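Local coordinates for protein citrate synthase (Thermotoga maritima, PDB 2P2W) that probably catalyses the condensation of acetyl-CoA with oxaloacetate and water to give citrate and CoA, a step of the tricarboxylic acid cycle, at residues A214-E224 against E241-G249; H89-S99 against Y196-K207. All coordinates share one frame; numbering follows the deposited sequence.

Contact 1: residues A214-E224 against E241-G249; sequences ASEKVPPMLEE and EKRKIMGFG
Beside the predicted active site of this citrate synthase, the loop 241-249 runs along helix 214-224, M246 lying against A214, K217, V218 and M221 at one end and R243 meeting E224 at the other. The M246 chain bends at chi2 (-73°), which lays its CG 3.7 Å from CB of K217; its SD rests on CB of A214. M221 answers from the next turn of the helix: a bend at chi3 (72°) turns its CE to 3.5 Å from the backbone O of M246. CG2 of V218 packs at 3.9 Å on the backbone N of G247, in a type II turn from I245 to F248 where a side chain at G247 would press on the carbonyl O of M246. At the outer end the extended arms of R243 and E224 come from opposite directions and join end-on, NH2 to OE1 and NH1 to OE2, both 2.8 Å. OE2 uses its syn lone pair, and OE1 is met on its syn side but out of the carboxylate plane; carboxylate and guanidinium planes are 25° apart. F234 of helix 231-241 also touches R243, E224 and M221. A214 additionally touches D300, predicted to be catalytic, and the loop leads directly to H250, predicted likewise. Thioethers and aliphatic groups thus pack near the site, while a two-pronged, nearly coplanar salt bridge fixes the rotation of both charged groups at the exposed end.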
loop_
_atom_site.group_PDB
_atom_site.type_symbol
_atom_site.label_atom_id
_atom_site.label_comp_id
_atom_site.label_asym_id
_atom_site.label_seq_id
_atom_site.Cartn_x
_atom_site.Cartn_y
_atom_site.Cartn_z
ATOM N N ALA A 214 7.492 13.370 -7.594
ATOM C CA ALA A 214 8.473 14.392 -7.936
ATOM C C ALA A 214 8.030 15.087 -9.228
ATOM O O ALA A 214 8.361 16.249 -9.464
ATOM C CB ALA A 214 9.856 13.759 -8.118
ATOM N N SER A 215 7.269 14.375 -10.055
ATOM C CA SER A 215 6.790 14.945 -11.311
ATOM C C SER A 215 5.877 16.150 -11.069
ATOM O O SER A 215 5.877 17.098 -11.852
ATOM C CB SER A 215 6.047 13.885 -12.133
ATOM O OG SER A 215 4.864 13.448 -11.483
ATOM N N GLU A 216 5.106 16.122 -9.984
ATOM C CA GLU A 216 4.208 17.234 -9.679
ATOM C C GLU A 216 4.970 18.387 -9.027
ATOM O O GLU A 216 4.501 19.523 -9.019
ATOM C CB GLU A 216 3.075 16.771 -8.760
ATOM C CG GLU A 216 2.337 15.546 -9.283
ATOM C CD GLU A 216 1.066 15.236 -8.515
ATOM O OE1 GLU A 216 0.883 15.793 -7.408
ATOM O OE2 GLU A 216 0.258 14.422 -9.023
ATOM N N LYS A 217 6.147 18.092 -8.485
ATOM C CA LYS A 217 6.962 19.125 -7.844
ATOM C C LYS A 217 7.879 19.863 -8.816
ATOM O O LYS A 217 8.406 20.929 -8.543
ATOM C CB LYS A 217 7.814 18.462 -6.749
ATOM C CG LYS A 217 7.046 18.312 -5.429
ATOM C CD LYS A 217 7.535 19.244 -4.315
ATOM C CE LYS A 217 6.662 19.167 -3.056
ATOM N NZ LYS A 217 6.446 20.519 -2.541
ATOM N N VAL A 218 8.128 19.237 -9.984
ATOM C CA VAL A 218 9.065 19.865 -10.908
ATOM C C VAL A 218 8.587 21.211 -11.476
ATOM O O VAL A 218 9.298 22.210 -11.449
ATOM C CB VAL A 218 9.492 18.872 -11.988
ATOM C CG1 VAL A 218 10.181 19.623 -13.131
ATOM C CG2 VAL A 218 10.483 17.872 -11.398
ATOM N N PRO A 219 7.384 21.252 -12.056
ATOM C CA PRO A 219 6.868 22.503 -12.589
ATOM C C PRO A 219 7.019 23.699 -11.619
ATOM O O PRO A 219 7.527 24.754 -11.969
ATOM C CB PRO A 219 5.426 22.241 -13.021
ATOM C CG PRO A 219 5.399 20.777 -13.440
ATOM C CD PRO A 219 6.438 20.177 -12.381
ATOM N N PRO A 220 6.572 23.536 -10.361
ATOM C CA PRO A 220 6.676 24.619 -9.369
ATOM C C PRO A 220 8.136 24.978 -9.064
ATOM O O PRO A 220 8.473 26.141 -8.796
ATOM C CB PRO A 220 5.972 24.039 -8.141
ATOM C CG PRO A 220 5.456 22.645 -8.380
ATOM C CD PRO A 220 5.881 22.370 -9.788
ATOM N N MET A 221 8.997 23.968 -9.093
ATOM C CA MET A 221 10.414 24.182 -8.832
ATOM C C MET A 221 11.009 24.989 -9.978
ATOM O O MET A 221 11.779 25.925 -9.760
ATOM C CB MET A 221 11.146 22.846 -8.714
ATOM C CG MET A 221 12.640 22.995 -8.497
ATOM S SD MET A 221 13.541 21.481 -8.862
ATOM C CE MET A 221 13.417 21.433 -10.638
ATOM N N LEU A 222 10.647 24.618 -11.203
ATOM C CA LEU A 222 11.140 25.322 -12.382
ATOM C C LEU A 222 10.701 26.786 -12.332
ATOM O O LEU A 222 11.473 27.690 -12.656
ATOM C CB LEU A 222 10.608 24.648 -13.655
ATOM C CG LEU A 222 11.095 23.210 -13.879
ATOM C CD1 LEU A 222 10.420 22.607 -15.110
ATOM C CD2 LEU A 222 12.611 23.209 -14.034
ATOM N N GLU A 223 9.460 27.019 -11.916
ATOM C CA GLU A 223 8.939 28.376 -11.828
ATOM C C GLU A 223 9.624 29.140 -10.700
ATOM O O GLU A 223 9.852 30.352 -10.805
ATOM C CB GLU A 223 7.414 28.328 -11.656
ATOM C CG GLU A 223 6.736 28.014 -12.994
ATOM C CD GLU A 223 5.338 27.418 -12.892
ATOM O OE1 GLU A 223 4.906 27.052 -11.783
ATOM O OE2 GLU A 223 4.685 27.289 -13.948
ATOM N N GLU A 224 9.982 28.423 -9.636
ATOM C CA GLU A 224 10.668 29.029 -8.503
ATOM C C GLU A 224 12.027 29.534 -8.982
ATOM O O GLU A 224 12.496 30.591 -8.557
ATOM C CB GLU A 224 10.870 27.997 -7.390
ATOM C CG GLU A 224 11.288 28.601 -6.066
ATOM C CD GLU A 224 11.719 27.554 -5.053
ATOM O OE1 GLU A 224 11.102 26.468 -5.017
ATOM O OE2 GLU A 224 12.664 27.825 -4.287
ATOM N N GLU A 241 21.431 24.327 1.579
ATOM C CA GLU A 241 20.295 23.957 2.420
ATOM C C GLU A 241 20.055 22.455 2.433
ATOM O O GLU A 241 19.197 21.967 3.167
ATOM C CB GLU A 241 19.020 24.639 1.923
ATOM C CG GLU A 241 19.029 26.146 2.022
ATOM C CD GLU A 241 17.841 26.768 1.319
ATOM O OE1 GLU A 241 17.164 26.050 0.552
ATOM O OE2 GLU A 241 17.591 27.973 1.523
ATOM N N LYS A 242 20.809 21.726 1.618
ATOM C CA LYS A 242 20.647 20.282 1.522
ATOM C C LYS A 242 19.217 19.990 1.074
ATOM O O LYS A 242 18.569 19.065 1.567
ATOM C CB LYS A 242 20.926 19.618 2.874
ATOM C CG LYS A 242 22.382 19.728 3.323
ATOM C CD LYS A 242 22.622 18.970 4.622
ATOM C CE LYS A 242 24.103 18.941 4.983
ATOM N NZ LYS A 242 24.425 17.812 5.908
ATOM N N ARG A 243 18.727 20.805 0.145
ATOM C CA ARG A 243 17.380 20.643 -0.391
ATOM C C ARG A 243 17.450 19.703 -1.588
ATOM O O ARG A 243 18.320 19.845 -2.445
ATOM C CB ARG A 243 16.812 22.000 -0.828
ATOM C CG ARG A 243 15.462 21.912 -1.531
ATOM C CD ARG A 243 14.948 23.287 -1.944
ATOM N NE ARG A 243 13.831 23.188 -2.882
ATOM C CZ ARG A 243 13.180 24.232 -3.386
ATOM N NH1 ARG A 243 13.529 25.466 -3.044
ATOM N NH2 ARG A 243 12.181 24.041 -4.235
ATOM N N LYS A 244 16.532 18.746 -1.640
ATOM C CA LYS A 244 16.504 17.782 -2.730
ATOM C C LYS A 244 16.056 18.454 -4.025
ATOM O O LYS A 244 14.995 19.072 -4.073
ATOM C CB LYS A 244 15.550 16.636 -2.378
ATOM C CG LYS A 244 14.994 15.872 -3.576
ATOM C CD LYS A 244 16.006 14.933 -4.195
ATOM C CE LYS A 244 15.328 13.955 -5.150
ATOM N NZ LYS A 244 15.796 12.551 -4.962
ATOM N N ILE A 245 16.874 18.344 -5.069
ATOM C CA ILE A 245 16.528 18.922 -6.364
ATOM C C ILE A 245 15.637 17.916 -7.097
ATOM O O ILE A 245 16.098 16.856 -7.517
ATOM C CB ILE A 245 17.792 19.205 -7.210
ATOM C CG1 ILE A 245 18.687 20.211 -6.477
ATOM C CG2 ILE A 245 17.395 19.746 -8.579
ATOM C CD1 ILE A 245 20.014 20.482 -7.169
ATOM N N MET A 246 14.358 18.254 -7.233
ATOM C CA MET A 246 13.390 17.382 -7.890
ATOM C C MET A 246 13.721 17.145 -9.364
ATOM O O MET A 246 14.193 18.041 -10.053
ATOM C CB MET A 246 11.991 17.990 -7.762
ATOM C CG MET A 246 11.471 18.069 -6.332
ATOM S SD MET A 246 11.007 16.443 -5.668
ATOM C CE MET A 246 11.014 16.792 -3.889
ATOM N N GLY A 247 13.473 15.929 -9.844
ATOM C CA GLY A 247 13.754 15.626 -11.234
ATOM C C GLY A 247 15.166 15.124 -11.470
ATOM O O GLY A 247 15.525 14.789 -12.594
ATOM N N PHE A 248 15.970 15.080 -10.413
ATOM C CA PHE A 248 17.348 14.601 -10.514
ATOM C C PHE A 248 17.628 13.512 -9.491
ATOM O O PHE A 248 16.959 13.431 -8.458
ATOM C CB PHE A 248 18.352 15.740 -10.296
ATOM C CG PHE A 248 18.471 16.676 -11.457
ATOM C CD1 PHE A 248 17.451 17.578 -11.751
ATOM C CD2 PHE A 248 19.607 16.656 -12.268
ATOM C CE1 PHE A 248 17.561 18.447 -12.836
ATOM C CE2 PHE A 248 19.726 17.523 -13.355
ATOM C CZ PHE A 248 18.696 18.422 -13.640
ATOM N N GLY A 249 18.626 12.684 -9.784
ATOM C CA GLY A 249 18.997 11.615 -8.878
ATOM C C GLY A 249 18.254 10.314 -9.115
ATOM O O GLY A 249 17.153 10.297 -9.677
#

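Contact 2: residues H89-S99 against Y196-K207; sequences HYIDVLKIFLS and YSCIVGALGALK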
loop_
_atom_site.group_PDB
_atom_site.type_symbol
_atom_site.label_atom_id
_atom_site.label_comp_id
_atom_site.label_asym_id
_atom_site.label_seq_id
_atom_site.Cartn_x
_atom_site.Cartn_y
_atom_site.Cartn_z
ATOM N N HIS A 89 -7.155 14.635 -5.074
ATOM C CA HIS A 89 -5.949 14.396 -5.859
ATOM C C HIS A 89 -6.286 13.149 -6.682
ATOM O O HIS A 89 -6.918 12.216 -6.175
ATOM C CB HIS A 89 -4.755 14.134 -4.933
ATOM C CG HIS A 89 -3.443 13.997 -5.649
ATOM N ND1 HIS A 89 -3.075 12.851 -6.321
ATOM C CD2 HIS A 89 -2.407 14.862 -5.786
ATOM C CE1 HIS A 89 -1.869 13.013 -6.838
ATOM N NE2 HIS A 89 -1.442 14.224 -6.528
ATOM N N TYR A 90 -5.877 13.125 -7.946
ATOM C CA TYR A 90 -6.191 11.986 -8.809
ATOM C C TYR A 90 -5.713 10.614 -8.333
ATOM O O TYR A 90 -6.385 9.611 -8.580
ATOM C CB TYR A 90 -5.708 12.275 -10.233
ATOM C CG TYR A 90 -6.607 13.263 -10.939
ATOM C CD1 TYR A 90 -7.760 12.834 -11.600
ATOM C CD2 TYR A 90 -6.352 14.636 -10.884
ATOM C CE1 TYR A 90 -8.639 13.743 -12.186
ATOM C CE2 TYR A 90 -7.228 15.555 -11.465
ATOM C CZ TYR A 90 -8.369 15.099 -12.113
ATOM O OH TYR A 90 -9.249 15.996 -12.676
ATOM N N ILE A 91 -4.573 10.552 -7.651
ATOM C CA ILE A 91 -4.095 9.267 -7.145
ATOM C C ILE A 91 -5.122 8.729 -6.141
ATOM O O ILE A 91 -5.412 7.526 -6.113
ATOM C CB ILE A 91 -2.716 9.396 -6.438
ATOM C CG1 ILE A 91 -1.601 9.584 -7.476
ATOM C CG2 ILE A 91 -2.442 8.152 -5.583
ATOM C CD1 ILE A 91 -1.363 8.378 -8.387
ATOM N N ASP A 92 -5.673 9.622 -5.319
ATOM C CA ASP A 92 -6.668 9.220 -4.328
ATOM C C ASP A 92 -7.961 8.778 -5.005
ATOM O O ASP A 92 -8.631 7.854 -4.539
ATOM C CB ASP A 92 -6.952 10.363 -3.349
ATOM C CG ASP A 92 -5.786 10.625 -2.410
ATOM O OD1 ASP A 92 -4.948 9.714 -2.244
ATOM O OD2 ASP A 92 -5.710 11.728 -1.834
ATOM N N VAL A 93 -8.305 9.442 -6.103
ATOM C CA VAL A 93 -9.504 9.101 -6.859
ATOM C C VAL A 93 -9.379 7.654 -7.335
ATOM O O VAL A 93 -10.331 6.871 -7.239
ATOM C CB VAL A 93 -9.672 10.043 -8.079
ATOM C CG1 VAL A 93 -10.800 9.553 -8.973
ATOM C CG2 VAL A 93 -9.968 11.458 -7.591
ATOM N N LEU A 94 -8.198 7.305 -7.838
ATOM C CA LEU A 94 -7.938 5.944 -8.303
ATOM C C LEU A 94 -8.112 4.941 -7.159
ATOM O O LEU A 94 -8.711 3.883 -7.345
ATOM C CB LEU A 94 -6.520 5.838 -8.877
ATOM C CG LEU A 94 -6.297 6.450 -10.266
ATOM C CD1 LEU A 94 -4.809 6.486 -10.594
ATOM C CD2 LEU A 94 -7.057 5.638 -11.300
ATOM N N LYS A 95 -7.591 5.274 -5.978
ATOM C CA LYS A 95 -7.710 4.386 -4.819
ATOM C C LYS A 95 -9.171 4.070 -4.536
ATOM O O LYS A 95 -9.554 2.910 -4.348
ATOM C CB LYS A 95 -7.124 5.036 -3.565
ATOM C CG LYS A 95 -5.618 5.174 -3.525
ATOM C CD LYS A 95 -5.257 5.912 -2.252
ATOM C CE LYS A 95 -3.860 6.490 -2.294
ATOM N NZ LYS A 95 -3.650 7.366 -1.108
ATOM N N ILE A 96 -9.978 5.125 -4.489
ATOM C CA ILE A 96 -11.405 4.994 -4.219
ATOM C C ILE A 96 -12.094 4.026 -5.169
ATOM O O ILE A 96 -12.742 3.071 -4.740
ATOM C CB ILE A 96 -12.117 6.360 -4.328
ATOM C CG1 ILE A 96 -11.599 7.307 -3.243
ATOM C CG2 ILE A 96 -13.629 6.169 -4.209
ATOM C CD1 ILE A 96 -12.078 8.750 -3.402
ATOM N N PHE A 97 -11.958 4.270 -6.466
ATOM C CA PHE A 97 -12.668 3.433 -7.428
ATOM C C PHE A 97 -12.106 1.999 -7.531
ATOM O O PHE A 97 -12.754 1.089 -8.027
ATOM C CB PHE A 97 -12.666 4.136 -8.794
ATOM C CG PHE A 97 -13.667 5.261 -8.792
ATOM C CD1 PHE A 97 -15.029 4.977 -8.819
ATOM C CD2 PHE A 97 -13.236 6.577 -8.708
ATOM C CE1 PHE A 97 -15.956 6.010 -8.754
ATOM C CE2 PHE A 97 -14.170 7.607 -8.641
ATOM C CZ PHE A 97 -15.532 7.332 -8.657
ATOM N N LEU A 98 -10.848 1.799 -7.075
ATOM C CA LEU A 98 -10.310 0.432 -7.092
ATOM C C LEU A 98 -10.726 -0.357 -5.846
ATOM O O LEU A 98 -10.489 -1.551 -5.717
ATOM C CB LEU A 98 -8.778 0.489 -7.143
ATOM C CG LEU A 98 -8.206 1.041 -8.452
ATOM C CD1 LEU A 98 -6.703 0.804 -8.560
ATOM C CD2 LEU A 98 -8.820 0.424 -9.710
ATOM N N SER A 99 -11.322 0.377 -4.880
ATOM C CA SER A 99 -11.672 -0.238 -3.599
ATOM C C SER A 99 -13.179 -0.498 -3.457
ATOM O O SER A 99 -13.681 -0.818 -2.389
ATOM C CB SER A 99 -11.212 0.699 -2.480
ATOM O OG SER A 99 -9.789 0.802 -2.508
ATOM N N TYR A 196 -6.218 -5.564 -6.289
ATOM C CA TYR A 196 -6.577 -4.162 -6.075
ATOM C C TYR A 196 -5.813 -3.589 -4.886
ATOM O O TYR A 196 -5.324 -2.458 -4.940
ATOM C CB TYR A 196 -8.084 -4.028 -5.855
ATOM C CG TYR A 196 -8.879 -4.700 -6.946
ATOM C CD1 TYR A 196 -8.760 -4.287 -8.275
ATOM C CD2 TYR A 196 -9.707 -5.784 -6.661
ATOM C CE1 TYR A 196 -9.446 -4.943 -9.297
ATOM C CE2 TYR A 196 -10.398 -6.446 -7.674
ATOM C CZ TYR A 196 -10.262 -6.022 -8.988
ATOM O OH TYR A 196 -10.932 -6.690 -9.991
ATOM N N SER A 197 -5.704 -4.377 -3.821
ATOM C CA SER A 197 -4.977 -3.945 -2.636
ATOM C C SER A 197 -3.515 -3.669 -2.977
ATOM O O SER A 197 -2.938 -2.682 -2.513
ATOM C CB SER A 197 -5.062 -5.005 -1.536
ATOM O OG SER A 197 -6.375 -5.088 -1.008
ATOM N N CYS A 198 -2.912 -4.542 -3.781
ATOM C CA CYS A 198 -1.521 -4.355 -4.177
ATOM C C CYS A 198 -1.379 -3.028 -4.922
ATOM O O CYS A 198 -0.477 -2.238 -4.644
ATOM C CB CYS A 198 -1.059 -5.496 -5.089
ATOM S SG CYS A 198 -1.186 -7.146 -4.360
ATOM N N ILE A 199 -2.283 -2.789 -5.868
ATOM C CA ILE A 199 -2.256 -1.567 -6.667
ATOM C C ILE A 199 -2.465 -0.300 -5.834
ATOM O O ILE A 199 -1.758 0.696 -6.019
ATOM C CB ILE A 199 -3.313 -1.642 -7.798
ATOM C CG1 ILE A 199 -2.975 -2.818 -8.723
ATOM C CG2 ILE A 199 -3.345 -0.329 -8.587
ATOM C CD1 ILE A 199 -4.032 -3.115 -9.789
ATOM N N VAL A 200 -3.425 -0.334 -4.914
ATOM C CA VAL A 200 -3.700 0.822 -4.071
ATOM C C VAL A 200 -2.492 1.196 -3.212
ATOM O O VAL A 200 -2.251 2.375 -2.949
ATOM C CB VAL A 200 -4.943 0.570 -3.192
ATOM C CG1 VAL A 200 -5.093 1.663 -2.148
ATOM C CG2 VAL A 200 -6.178 0.534 -4.082
ATOM N N GLY A 201 -1.729 0.197 -2.778
ATOM C CA GLY A 201 -0.538 0.478 -1.996
ATOM C C GLY A 201 0.525 1.083 -2.904
ATOM O O GLY A 201 1.214 2.036 -2.528
ATOM N N ALA A 202 0.657 0.528 -4.105
ATOM C CA ALA A 202 1.633 1.027 -5.077
ATOM C C ALA A 202 1.327 2.491 -5.410
ATOM O O ALA A 202 2.232 3.321 -5.520
ATOM C CB ALA A 202 1.590 0.178 -6.343
ATOM N N LEU A 203 0.046 2.800 -5.566
ATOM C CA LEU A 203 -0.378 4.163 -5.866
ATOM C C LEU A 203 0.093 5.105 -4.762
ATOM O O LEU A 203 0.591 6.195 -5.037
ATOM C CB LEU A 203 -1.905 4.227 -5.987
ATOM C CG LEU A 203 -2.499 3.579 -7.246
ATOM C CD1 LEU A 203 -4.010 3.448 -7.104
ATOM C CD2 LEU A 203 -2.140 4.426 -8.465
ATOM N N GLY A 204 -0.071 4.676 -3.515
ATOM C CA GLY A 204 0.341 5.491 -2.385
ATOM C C GLY A 204 1.824 5.813 -2.421
ATOM O O GLY A 204 2.233 6.933 -2.114
ATOM N N ALA A 205 2.632 4.826 -2.795
ATOM C CA ALA A 205 4.077 5.011 -2.879
ATOM C C ALA A 205 4.463 5.898 -4.063
ATOM O O ALA A 205 5.329 6.768 -3.946
ATOM C CB ALA A 205 4.766 3.661 -3.006
ATOM N N LEU A 206 3.818 5.678 -5.205
ATOM C CA LEU A 206 4.125 6.461 -6.399
ATOM C C LEU A 206 3.843 7.944 -6.161
ATOM O O LEU A 206 4.522 8.815 -6.707
ATOM C CB LEU A 206 3.301 5.955 -7.587
ATOM C CG LEU A 206 3.708 6.505 -8.956
ATOM C CD1 LEU A 206 5.078 5.967 -9.317
ATOM C CD2 LEU A 206 2.684 6.102 -10.017
ATOM N N LYS A 207 2.843 8.209 -5.324
ATOM C CA LYS A 207 2.413 9.562 -4.986
ATOM C C LYS A 207 3.469 10.400 -4.261
ATOM O O LYS A 207 3.475 11.630 -4.372
ATOM C CB LYS A 207 1.143 9.478 -4.132
ATOM C CG LYS A 207 0.462 10.809 -3.848
ATOM C CD LYS A 207 -0.804 10.599 -3.031
ATOM C CE LYS A 207 -1.567 11.897 -2.835
ATOM N NZ LYS A 207 -2.567 11.764 -1.739
#
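A salt-bridge network of D92, K95 and K207, reaching into the second subunit, lies at one end of this antiparallel helix pair: K207 sends its ammonium across to D92, which also receives K95 from its own helix. K207 NZ reaches OD2 of D92 at 3.1 Å and OD1 at a similar distance, both weak bonds, whereas K95 NZ meets OD1 of D92 at 2.9 Å. K207 has its CG anti to the backbone N (chi1 -172°) and its chain extended beyond, which carries CE over the H89 ring and NZ on to D92. CE stands 4.0 Å from the ring centroid and 13° off the normal in a CH-pi contact. H89, whose NE2 is held by E216, is the N-cap of helix 90-98: its ND1 accepts from the backbone N of I91. Further along the helices, L203 is a knob in the hole formed by I91, L94, K95 and L98; its CD1 lies 3.9 Å from CB of L94. CD1 of L98 continues the packing at 3.5 Å from CG2 of I199, the two side chains crossing at about a right angle. V200 places CG1 3.8 Å from CG of K95, and it also packs on V200 of the second subunit. At this buried dimer interface D92, with D194 of the second subunit on K207, probably balances the two ammonium groups, while S197 of the second subunit gives K95 a further hydrogen-bond partner.

Overall arrangement
Along the chain the two contacts come in series: helices 90-98 and 195-207 are paired in contact 2 before helix 214-225 and the loop after helix 231-241 form contact 1. Their centres lie 23 Å apart. Helices 195-207 and 214-225 follow each other directly, and the contacts also touch through E216 and H89, whose OE1 and NE2 are 2.9 Å apart in a probable hydrogen bond. Contact 2 is buried and reaches the second subunit, whereas contact 1 is partly buried and touches no other chain. The pair therefore spans the distance from the dimer interface to the surroundings of the predicted active-site residues H250 and D300.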